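Local atomic coordinates of cytoplasmic export protein 1 (Saccharomyces cerevisiae, PDB entry 3VWA), a protein that acts in nuclear tRNA export, where it may collect tRNA from export receptors at the nuclear pore complex and deliver aminoacylated tRNA to the translation machinery. Residues Thr41-Lys46 / Glu89-Phe94; Asn57-Ser62 / Thr84-Glu89; Pro93-Asn98 / Val136-Lys141. All coordinates share one frame; numbering follows the deposited sequence.

Interaction 1: Thr41-Lys46 / Glu89-Phe94; sequences TVFKAK and ERVVPF
Thr41 has its OG1 anti to its own carbonyl carbon (chi1 -74°), which carries the hydroxyl across to the chain at Val91, while its CG2 stands anti to the backbone N. Val91 takes a similar first torsion that sets CG2 in the crowded position between its backbone N and carbonyl carbon, facing Thr41. The contact lies in the kinase-like domain, where strand 39-45 of the N-terminal antiparallel sheet meets the chain leaving strand 85-89, a place that corresponds, by topology, to the hinge of protein kinases. The key bond runs from Val91 N to Thr41 OG1, 3.0 Å long and nearly straight at 163°, so a side chain of strand 39-45 holds the backbone N-H of Val91. Arg90 crosses Thr41 at about a right angle; its chain bends at chi2 and chi3, and CD passes 3.2 Å from Thr41 OG1. Its guanidinium is held by Val40 O through NE and by Gly31 O through NH1. On the apolar side, CG2 of Val91 lies 3.8 Å from CG2 of Thr41. The same Val91 methyl also approaches the Phe43 ring, with CG2 4.2 Å from Phe43 CZ.

Interaction 2: Asn57-Ser62 / Thr84-Glu89; sequences NAVHKS and TFIVTE
Apolar packing carries this contact, and Ile86 does most of it. Its CG1 is anti to the carbonyl carbon (chi1 -57°) and the chain then runs extended (chi2 169°), so CD1 reaches the helix between Ala58 and Ser62. CD1 sits 4.3 Å from Ala58 CB, and further back Ile86 CG1 lies 4.3 Å from Val59 CG2. That same Val59 methyl is 4.3 Å from Thr84 CG2, which extends the apolar seam to Thr84. Trp26 touches both Ala58 and Ile86 from strand 26-33, and Val73 of strand 73-77 touches Ile86 and Ser62.

Helix 52-64 rests here against the antiparallel sheet of the kinase-like domain, in a position consistent with helix C of the protein kinase N-lobe. The axes of segments 57-62 and 85-89 come within 9.1 Å of each other and cross at 32°, the helix running roughly along the strand.

No hydrogen bond passes between the segments; several polar groups bond within their own segment, while Thr84 OG1 turns to Asp80 O and Arg47 NH1 and Asn57 ND2 to Glu150 O and Cys152 O. Ser62 OG, whose buried oxygen comes 3.4 Å from Ile86 CD1, donates to Ala58 O at 2.8 Å from above the carbonyl plane. Ala58 O also takes the helical bond from Ser62 N, so two donors from one residue grip it. Lys61 NZ donates to Asn57 OD1 and, in the plane of the imidazole, to His60 ND1. On the strand, Thr88 OG1 gives a hydrogen bond to Glu89 O along a lone pair, 2.8 Å long.

Interaction 3: Pro93-Asn98 / Val136-Lys141; sequences PFPWDN and VFINIK
The Trp96 indole has Phe94 over one face: Phe94 CD2 stands 3.5 Å above the indole plane, over its centre, with the two ring planes inclined at about 50°. Phe94 also meets Trp144 edge-to-face, and Phe137 meets Phe43 in the same manner. Phe137 turns its CD2–CE2 side obliquely to Pro93, CE2 lying 3.6 Å from Pro93 CB. With its CG anti to the backbone N (chi1 -170°), Phe94 lies alongside Val136 and points the same way, and its CD1 is 3.8 Å from Val136 CG1. Ile138 reaches across Pro95 at about a right angle, CD1 to Pro95 CD at 3.6 Å.

The backbones pair as antiparallel strands 92-93 and 136-138, probably at the junction of the two lobes, as in protein kinases. Pro93 and Phe137 form a non-hydrogen-bonded pair with diverging side chains. Next to it, Phe94 N donates to Val136 O at 2.9 Å and 171°, entering from above the carbonyl plane, and Ile138 is bonded to Val92 on the far side. Leaving the strand, the chain makes an inverse gamma turn centred on Pro95. Leu198 of helix 186-198 touches both Phe94 and Trp96.

Because the non-hydrogen-bonded position asks for no N-H from Pro93, the proline fits the pairing without costing a bond, and the one hydrogen bond between segments 93-98 and 136-141, Phe94 N to Val136 O, is bordered by apolar side chains.

Overall arrangement
From the N terminus, strand 39-45 opens interaction 1, and helix 52-64 follows with the first half of interaction 2. The chain returns through strand 73-77 into strand 85-89, closing interaction 2 inside the longer loop that interaction 1 closes at 89-94. The strands of the two contacts are neighbours in one sheet, with Phe43 N and Ile86 O 2.8 Å apart. Glu89 belongs to both. Interaction 3 begins where interaction 1 ends, sharing Pro93 and Phe94, and closes at 136-141 after helices 99-102 and 106-122. Together they join the helix and sheet of the N-terminal lobe to the small sheet beyond, within the kinase-like domain that precedes the HEAT repeats.

Interaction 1: Thr41-Lys46 / Glu89-Phe94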
loop_
_atom_site.group_PDB
_atom_site.type_symbol
_atom_site.label_atom_id
_atom_site.label_comp_id
_atom_site.label_asym_id
_atom_site.label_seq_id
_atom_site.Cartn_x
_atom_site.Cartn_y
_atom_site.Cartn_z
ATOM N N THR A 41 -12.445 -4.828 -17.565
ATOM C CA THR A 41 -13.582 -5.533 -16.991
ATOM C C THR A 41 -14.531 -5.784 -18.124
ATOM O O THR A 41 -14.830 -4.884 -18.894
ATOM C CB THR A 41 -14.284 -4.676 -15.918
ATOM O OG1 THR A 41 -13.438 -4.686 -14.782
ATOM C CG2 THR A 41 -15.650 -5.262 -15.514
ATOM N N VAL A 42 -15.009 -7.013 -18.200
ATOM C CA VAL A 42 -15.907 -7.466 -19.224
ATOM C C VAL A 42 -17.302 -7.722 -18.611
ATOM O O VAL A 42 -17.483 -8.578 -17.708
ATOM C CB VAL A 42 -15.328 -8.765 -19.855
ATOM C CG1 VAL A 42 -16.363 -9.427 -20.751
ATOM C CG2 VAL A 42 -13.998 -8.484 -20.594
ATOM N N PHE A 43 -18.289 -6.965 -19.079
ATOM C CA PHE A 43 -19.667 -7.204 -18.689
ATOM C C PHE A 43 -20.356 -8.074 -19.756
ATOM O O PHE A 43 -20.464 -7.708 -20.950
ATOM C CB PHE A 43 -20.434 -5.895 -18.518
ATOM C CG PHE A 43 -20.007 -5.094 -17.324
ATOM C CD1 PHE A 43 -20.584 -5.327 -16.049
ATOM C CD2 PHE A 43 -19.078 -4.049 -17.466
ATOM C CE1 PHE A 43 -20.193 -4.520 -14.962
ATOM C CE2 PHE A 43 -18.701 -3.289 -16.373
ATOM C CZ PHE A 43 -19.269 -3.519 -15.135
ATOM N N LYS A 44 -20.796 -9.242 -19.311
ATOM C CA LYS A 44 -21.406 -10.206 -20.192
ATOM C C LYS A 44 -22.899 -10.197 -19.907
ATOM O O LYS A 44 -23.312 -10.442 -18.771
ATOM C CB LYS A 44 -20.818 -11.590 -19.919
ATOM C CG LYS A 44 -21.553 -12.726 -20.615
ATOM C CD LYS A 44 -20.621 -13.915 -20.770
ATOM C CE LYS A 44 -20.917 -14.622 -22.077
ATOM N NZ LYS A 44 -22.310 -15.106 -22.106
ATOM N N ALA A 45 -23.684 -9.854 -20.928
ATOM C CA ALA A 45 -25.147 -9.797 -20.861
ATOM C C ALA A 45 -25.765 -11.163 -20.727
ATOM O O ALA A 45 -25.381 -12.132 -21.424
ATOM C CB ALA A 45 -25.725 -9.144 -22.102
ATOM N N LYS A 46 -26.751 -11.222 -19.846
ATOM C CA LYS A 46 -27.577 -12.400 -19.713
ATOM C C LYS A 46 -28.699 -12.197 -20.708
ATOM O O LYS A 46 -29.840 -11.943 -20.330
ATOM C CB LYS A 46 -28.113 -12.484 -18.296
ATOM C CG LYS A 46 -27.098 -12.987 -17.284
ATOM C CD LYS A 46 -27.910 -13.412 -16.068
ATOM C CE LYS A 46 -27.036 -13.632 -14.857
ATOM N NZ LYS A 46 -27.883 -13.484 -13.633
ATOM N N GLU A 89 -12.664 -0.059 -18.784
ATOM C CA GLU A 89 -11.476 -0.064 -17.900
ATOM C C GLU A 89 -11.755 -0.990 -16.675
ATOM O O GLU A 89 -12.884 -1.272 -16.317
ATOM C CB GLU A 89 -11.041 1.343 -17.441
ATOM C CG GLU A 89 -11.227 2.483 -18.436
ATOM C CD GLU A 89 -9.970 3.361 -18.640
ATOM O OE1 GLU A 89 -9.814 4.435 -17.998
ATOM O OE2 GLU A 89 -9.126 2.977 -19.479
ATOM N N ARG A 90 -10.707 -1.510 -16.081
ATOM C CA ARG A 90 -10.890 -2.378 -14.967
ATOM C C ARG A 90 -11.627 -1.589 -13.888
ATOM O O ARG A 90 -11.164 -0.532 -13.446
ATOM C CB ARG A 90 -9.548 -2.835 -14.426
ATOM C CG ARG A 90 -9.692 -3.842 -13.288
ATOM C CD ARG A 90 -10.471 -5.096 -13.696
ATOM N NE ARG A 90 -9.669 -6.045 -14.474
ATOM C CZ ARG A 90 -8.775 -6.881 -13.945
ATOM N NH1 ARG A 90 -8.080 -7.696 -14.741
ATOM N NH2 ARG A 90 -8.566 -6.903 -12.617
ATOM N N VAL A 91 -12.774 -2.095 -13.496
ATOM C CA VAL A 91 -13.492 -1.548 -12.371
ATOM C C VAL A 91 -13.725 -2.633 -11.319
ATOM O O VAL A 91 -13.570 -3.830 -11.604
ATOM C CB VAL A 91 -14.839 -0.944 -12.768
ATOM C CG1 VAL A 91 -14.641 0.382 -13.476
ATOM C CG2 VAL A 91 -15.677 -1.954 -13.583
ATOM N N VAL A 92 -14.110 -2.178 -10.125
ATOM C CA VAL A 92 -14.363 -3.003 -8.944
ATOM C C VAL A 92 -15.775 -2.660 -8.485
ATOM O O VAL A 92 -16.137 -1.484 -8.376
ATOM C CB VAL A 92 -13.298 -2.766 -7.829
ATOM C CG1 VAL A 92 -13.668 -3.494 -6.531
ATOM C CG2 VAL A 92 -11.953 -3.318 -8.292
ATOM N N PRO A 93 -16.627 -3.665 -8.317
ATOM C CA PRO A 93 -17.949 -3.274 -7.824
ATOM C C PRO A 93 -17.887 -2.815 -6.357
ATOM O O PRO A 93 -17.142 -3.348 -5.588
ATOM C CB PRO A 93 -18.781 -4.540 -7.972
ATOM C CG PRO A 93 -17.784 -5.667 -7.964
ATOM C CD PRO A 93 -16.464 -5.119 -8.453
ATOM N N PHE A 94 -18.631 -1.792 -6.015
ATOM C CA PHE A 94 -18.625 -1.258 -4.694
ATOM C C PHE A 94 -18.816 -2.372 -3.668
ATOM O O PHE A 94 -19.715 -3.189 -3.808
ATOM C CB PHE A 94 -19.717 -0.213 -4.601
ATOM C CG PHE A 94 -19.656 0.579 -3.360
ATOM C CD1 PHE A 94 -19.039 1.809 -3.350
ATOM C CD2 PHE A 94 -20.246 0.100 -2.185
ATOM C CE1 PHE A 94 -18.989 2.553 -2.179
ATOM C CE2 PHE A 94 -20.219 0.842 -1.056
ATOM C CZ PHE A 94 -19.571 2.069 -1.044
#

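Interaction 2: Asn57-Ser62 / Thr84-Glu89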
loop_
_atom_site.group_PDB
_atom_site.type_symbol
_atom_site.label_atom_id
_atom_site.label_comp_id
_atom_site.label_asym_id
_atom_site.label_seq_id
_atom_site.Cartn_x
_atom_site.Cartn_y
_atom_site.Cartn_z
ATOM N N ASN A 57 -30.039 -1.322 -25.743
ATOM C CA ASN A 57 -29.926 0.103 -25.424
ATOM C C ASN A 57 -28.643 0.345 -24.624
ATOM O O ASN A 57 -27.873 1.273 -24.954
ATOM C CB ASN A 57 -31.181 0.605 -24.690
ATOM C CG ASN A 57 -31.149 2.106 -24.433
ATOM O OD1 ASN A 57 -31.008 2.904 -25.356
ATOM N ND2 ASN A 57 -31.263 2.492 -23.170
ATOM N N ALA A 58 -28.371 -0.517 -23.626
ATOM C CA ALA A 58 -27.136 -0.406 -22.842
ATOM C C ALA A 58 -25.908 -0.452 -23.715
ATOM O O ALA A 58 -25.045 0.397 -23.564
ATOM C CB ALA A 58 -27.011 -1.474 -21.751
ATOM N N VAL A 59 -25.786 -1.458 -24.578
ATOM C CA VAL A 59 -24.715 -1.455 -25.561
ATOM C C VAL A 59 -24.586 -0.135 -26.324
ATOM O O VAL A 59 -23.489 0.405 -26.450
ATOM C CB VAL A 59 -24.858 -2.599 -26.579
ATOM C CG1 VAL A 59 -23.892 -2.398 -27.773
ATOM C CG2 VAL A 59 -24.590 -3.926 -25.891
ATOM N N HIS A 60 -25.707 0.386 -26.810
ATOM C CA HIS A 60 -25.689 1.570 -27.676
ATOM C C HIS A 60 -25.248 2.798 -26.907
ATOM O O HIS A 60 -24.368 3.571 -27.327
ATOM C CB HIS A 60 -27.083 1.745 -28.317
ATOM C CG HIS A 60 -27.223 3.001 -29.135
ATOM N ND1 HIS A 60 -28.077 3.983 -28.806
ATOM C CD2 HIS A 60 -26.547 3.429 -30.281
ATOM C CE1 HIS A 60 -27.969 4.992 -29.697
ATOM N NE2 HIS A 60 -27.025 4.650 -30.595
ATOM N N LYS A 61 -25.827 2.983 -25.737
ATOM C CA LYS A 61 -25.418 4.118 -24.895
ATOM C C LYS A 61 -23.945 4.034 -24.454
ATOM O O LYS A 61 -23.228 4.997 -24.483
ATOM C CB LYS A 61 -26.374 4.276 -23.727
ATOM C CG LYS A 61 -27.789 4.609 -24.175
ATOM C CD LYS A 61 -27.795 5.809 -25.136
ATOM C CE LYS A 61 -29.189 6.327 -25.475
ATOM N NZ LYS A 61 -29.761 5.619 -26.659
ATOM N N SER A 62 -23.492 2.851 -24.095
ATOM C CA SER A 62 -22.064 2.631 -23.856
ATOM C C SER A 62 -21.216 3.147 -25.016
ATOM O O SER A 62 -20.260 3.878 -24.789
ATOM C CB SER A 62 -21.802 1.158 -23.670
ATOM O OG SER A 62 -22.485 0.754 -22.520
ATOM N N THR A 84 -22.457 -11.251 -25.893
ATOM C CA THR A 84 -22.813 -9.824 -25.843
ATOM C C THR A 84 -22.087 -9.130 -24.678
ATOM O O THR A 84 -22.352 -9.411 -23.500
ATOM C CB THR A 84 -24.347 -9.659 -25.879
ATOM O OG1 THR A 84 -24.810 -10.198 -27.127
ATOM C CG2 THR A 84 -24.774 -8.193 -25.820
ATOM N N PHE A 85 -21.135 -8.267 -25.029
ATOM C CA PHE A 85 -20.232 -7.669 -24.049
ATOM C C PHE A 85 -20.166 -6.168 -24.121
ATOM O O PHE A 85 -20.348 -5.559 -25.180
ATOM C CB PHE A 85 -18.803 -8.147 -24.221
ATOM C CG PHE A 85 -18.621 -9.650 -24.199
ATOM C CD1 PHE A 85 -18.978 -10.403 -23.067
ATOM C CD2 PHE A 85 -18.016 -10.318 -25.283
ATOM C CE1 PHE A 85 -18.764 -11.780 -23.018
ATOM C CE2 PHE A 85 -17.815 -11.724 -25.241
ATOM C CZ PHE A 85 -18.189 -12.446 -24.108
ATOM N N ILE A 86 -19.899 -5.590 -22.953
ATOM C CA ILE A 86 -19.387 -4.236 -22.822
ATOM C C ILE A 86 -18.055 -4.355 -22.079
ATOM O O ILE A 86 -17.967 -4.849 -20.913
ATOM C CB ILE A 86 -20.364 -3.317 -22.056
ATOM C CG1 ILE A 86 -21.746 -3.270 -22.740
ATOM C CG2 ILE A 86 -19.753 -1.931 -21.890
ATOM C CD1 ILE A 86 -22.852 -2.605 -21.919
ATOM N N VAL A 87 -17.003 -3.893 -22.735
ATOM C CA VAL A 87 -15.663 -3.996 -22.158
ATOM C C VAL A 87 -15.184 -2.619 -21.715
ATOM O O VAL A 87 -15.179 -1.649 -22.521
ATOM C CB VAL A 87 -14.656 -4.644 -23.128
ATOM C CG1 VAL A 87 -13.384 -5.009 -22.380
ATOM C CG2 VAL A 87 -15.237 -5.904 -23.761
ATOM N N THR A 88 -14.803 -2.519 -20.437
ATOM C CA THR A 88 -14.493 -1.168 -19.851
ATOM C C THR A 88 -13.153 -1.213 -19.228
ATOM O O THR A 88 -12.559 -2.301 -19.124
ATOM C CB THR A 88 -15.470 -0.773 -18.708
ATOM O OG1 THR A 88 -15.328 -1.697 -17.617
ATOM C CG2 THR A 88 -16.900 -0.757 -19.212
ATOM N N GLU A 89 -12.664 -0.059 -18.784
ATOM C CA GLU A 89 -11.476 -0.064 -17.900
ATOM C C GLU A 89 -11.755 -0.990 -16.675
ATOM O O GLU A 89 -12.884 -1.272 -16.317
ATOM C CB GLU A 89 -11.041 1.343 -17.441
ATOM C CG GLU A 89 -11.227 2.483 -18.436
ATOM C CD GLU A 89 -9.970 3.361 -18.640
ATOM O OE1 GLU A 89 -9.814 4.435 -17.998
ATOM O OE2 GLU A 89 -9.126 2.977 -19.479
#

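Interaction 3: Pro93-Asn98 / Val136-Lys141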
loop_
_atom_site.group_PDB
_atom_site.type_symbol
_atom_site.label_atom_id
_atom_site.label_comp_id
_atom_site.label_asym_id
_atom_site.label_seq_id
_atom_site.Cartn_x
_atom_site.Cartn_y
_atom_site.Cartn_z
ATOM N N PRO A 93 -16.627 -3.665 -8.317
ATOM C CA PRO A 93 -17.949 -3.274 -7.824
ATOM C C PRO A 93 -17.887 -2.815 -6.357
ATOM O O PRO A 93 -17.142 -3.348 -5.588
ATOM C CB PRO A 93 -18.781 -4.540 -7.972
ATOM C CG PRO A 93 -17.784 -5.667 -7.964
ATOM C CD PRO A 93 -16.464 -5.119 -8.453
ATOM N N PHE A 94 -18.631 -1.792 -6.015
ATOM C CA PHE A 94 -18.625 -1.258 -4.694
ATOM C C PHE A 94 -18.816 -2.372 -3.668
ATOM O O PHE A 94 -19.715 -3.189 -3.808
ATOM C CB PHE A 94 -19.717 -0.213 -4.601
ATOM C CG PHE A 94 -19.656 0.579 -3.360
ATOM C CD1 PHE A 94 -19.039 1.809 -3.350
ATOM C CD2 PHE A 94 -20.246 0.100 -2.185
ATOM C CE1 PHE A 94 -18.989 2.553 -2.179
ATOM C CE2 PHE A 94 -20.219 0.842 -1.056
ATOM C CZ PHE A 94 -19.571 2.069 -1.044
ATOM N N PRO A 95 -17.937 -2.430 -2.657
ATOM C CA PRO A 95 -17.995 -3.495 -1.618
ATOM C C PRO A 95 -19.034 -3.176 -0.566
ATOM O O PRO A 95 -18.732 -2.620 0.504
ATOM C CB PRO A 95 -16.579 -3.511 -1.040
ATOM C CG PRO A 95 -16.029 -2.160 -1.330
ATOM C CD PRO A 95 -16.688 -1.664 -2.591
ATOM N N TRP A 96 -20.274 -3.478 -0.898
ATOM C CA TRP A 96 -21.378 -3.237 0.058
ATOM C C TRP A 96 -21.197 -4.054 1.292
ATOM O O TRP A 96 -21.472 -3.576 2.375
ATOM C CB TRP A 96 -22.729 -3.492 -0.582
ATOM C CG TRP A 96 -23.058 -2.476 -1.635
ATOM C CD1 TRP A 96 -22.955 -2.618 -3.021
ATOM C CD2 TRP A 96 -23.558 -1.098 -1.426
ATOM N NE1 TRP A 96 -23.363 -1.457 -3.664
ATOM C CE2 TRP A 96 -23.714 -0.508 -2.768
ATOM C CE3 TRP A 96 -23.867 -0.324 -0.305
ATOM C CZ2 TRP A 96 -24.161 0.782 -2.948
ATOM C CZ3 TRP A 96 -24.308 0.978 -0.502
ATOM C CH2 TRP A 96 -24.458 1.521 -1.788
ATOM N N ASP A 97 -20.686 -5.280 1.139
ATOM C CA ASP A 97 -20.344 -6.150 2.288
ATOM C C ASP A 97 -19.305 -5.530 3.204
ATOM O O ASP A 97 -18.963 -6.120 4.236
ATOM C CB ASP A 97 -19.832 -7.529 1.834
ATOM C CG ASP A 97 -20.774 -8.215 0.858
ATOM O OD1 ASP A 97 -20.314 -9.144 0.137
ATOM O OD2 ASP A 97 -21.972 -7.832 0.802
ATOM N N ASN A 98 -18.791 -4.358 2.838
ATOM C CA ASN A 98 -17.774 -3.728 3.668
ATOM C C ASN A 98 -18.155 -2.303 3.977
ATOM O O ASN A 98 -17.362 -1.504 4.495
ATOM C CB ASN A 98 -16.387 -3.843 3.028
ATOM C CG ASN A 98 -15.276 -3.423 3.970
ATOM O OD1 ASN A 98 -15.318 -3.759 5.162
ATOM N ND2 ASN A 98 -14.282 -2.652 3.457
ATOM N N VAL A 136 -22.961 0.886 -8.794
ATOM C CA VAL A 136 -21.750 1.588 -8.343
ATOM C C VAL A 136 -20.467 0.798 -8.452
ATOM O O VAL A 136 -20.344 -0.301 -7.881
ATOM C CB VAL A 136 -21.876 2.183 -6.917
ATOM C CG1 VAL A 136 -20.622 3.018 -6.599
ATOM C CG2 VAL A 136 -23.162 3.021 -6.792
ATOM N N PHE A 137 -19.499 1.390 -9.165
ATOM C CA PHE A 137 -18.187 0.765 -9.274
ATOM C C PHE A 137 -17.107 1.750 -8.914
ATOM O O PHE A 137 -17.335 2.962 -8.911
ATOM C CB PHE A 137 -17.949 0.221 -10.700
ATOM C CG PHE A 137 -18.798 -0.966 -11.029
ATOM C CD1 PHE A 137 -20.160 -0.816 -11.321
ATOM C CD2 PHE A 137 -18.258 -2.232 -11.021
ATOM C CE1 PHE A 137 -20.965 -1.919 -11.583
ATOM C CE2 PHE A 137 -19.040 -3.349 -11.328
ATOM C CZ PHE A 137 -20.379 -3.191 -11.603
ATOM N N ILE A 138 -15.936 1.212 -8.633
ATOM C CA ILE A 138 -14.717 2.005 -8.366
ATOM C C ILE A 138 -13.694 1.802 -9.479
ATOM O O ILE A 138 -13.376 0.661 -9.807
ATOM C CB ILE A 138 -14.053 1.478 -7.108
ATOM C CG1 ILE A 138 -15.147 1.288 -6.046
ATOM C CG2 ILE A 138 -12.968 2.465 -6.661
ATOM C CD1 ILE A 138 -14.767 0.323 -4.956
ATOM N N ASN A 139 -13.107 2.874 -9.993
ATOM C CA ASN A 139 -12.037 2.651 -10.967
ATOM C C ASN A 139 -10.724 2.365 -10.265
ATOM O O ASN A 139 -10.736 2.277 -9.022
ATOM C CB ASN A 139 -11.926 3.796 -11.995
ATOM C CG ASN A 139 -11.723 5.158 -11.359
ATOM O OD1 ASN A 139 -11.091 5.300 -10.308
ATOM N ND2 ASN A 139 -12.214 6.179 -12.035
ATOM N N ILE A 140 -9.595 2.262 -11.009
ATOM C CA ILE A 140 -8.291 2.017 -10.348
ATOM C C ILE A 140 -7.838 3.171 -9.436
ATOM O O ILE A 140 -7.015 2.960 -8.585
ATOM C CB ILE A 140 -7.092 1.666 -11.297
ATOM C CG1 ILE A 140 -7.231 2.354 -12.648
ATOM C CG2 ILE A 140 -6.980 0.146 -11.474
ATOM C CD1 ILE A 140 -6.804 3.797 -12.688
ATOM N N LYS A 141 -8.341 4.379 -9.660
ATOM C CA LYS A 141 -7.946 5.529 -8.850
ATOM C C LYS A 141 -8.912 5.757 -7.698
ATOM O O LYS A 141 -8.922 6.814 -7.074
ATOM C CB LYS A 141 -7.867 6.735 -9.746
ATOM C CG LYS A 141 -6.643 6.696 -10.673
ATOM C CD LYS A 141 -6.325 8.093 -11.198
ATOM C CE LYS A 141 -4.997 8.112 -11.958
ATOM N NZ LYS A 141 -5.013 8.986 -13.172
#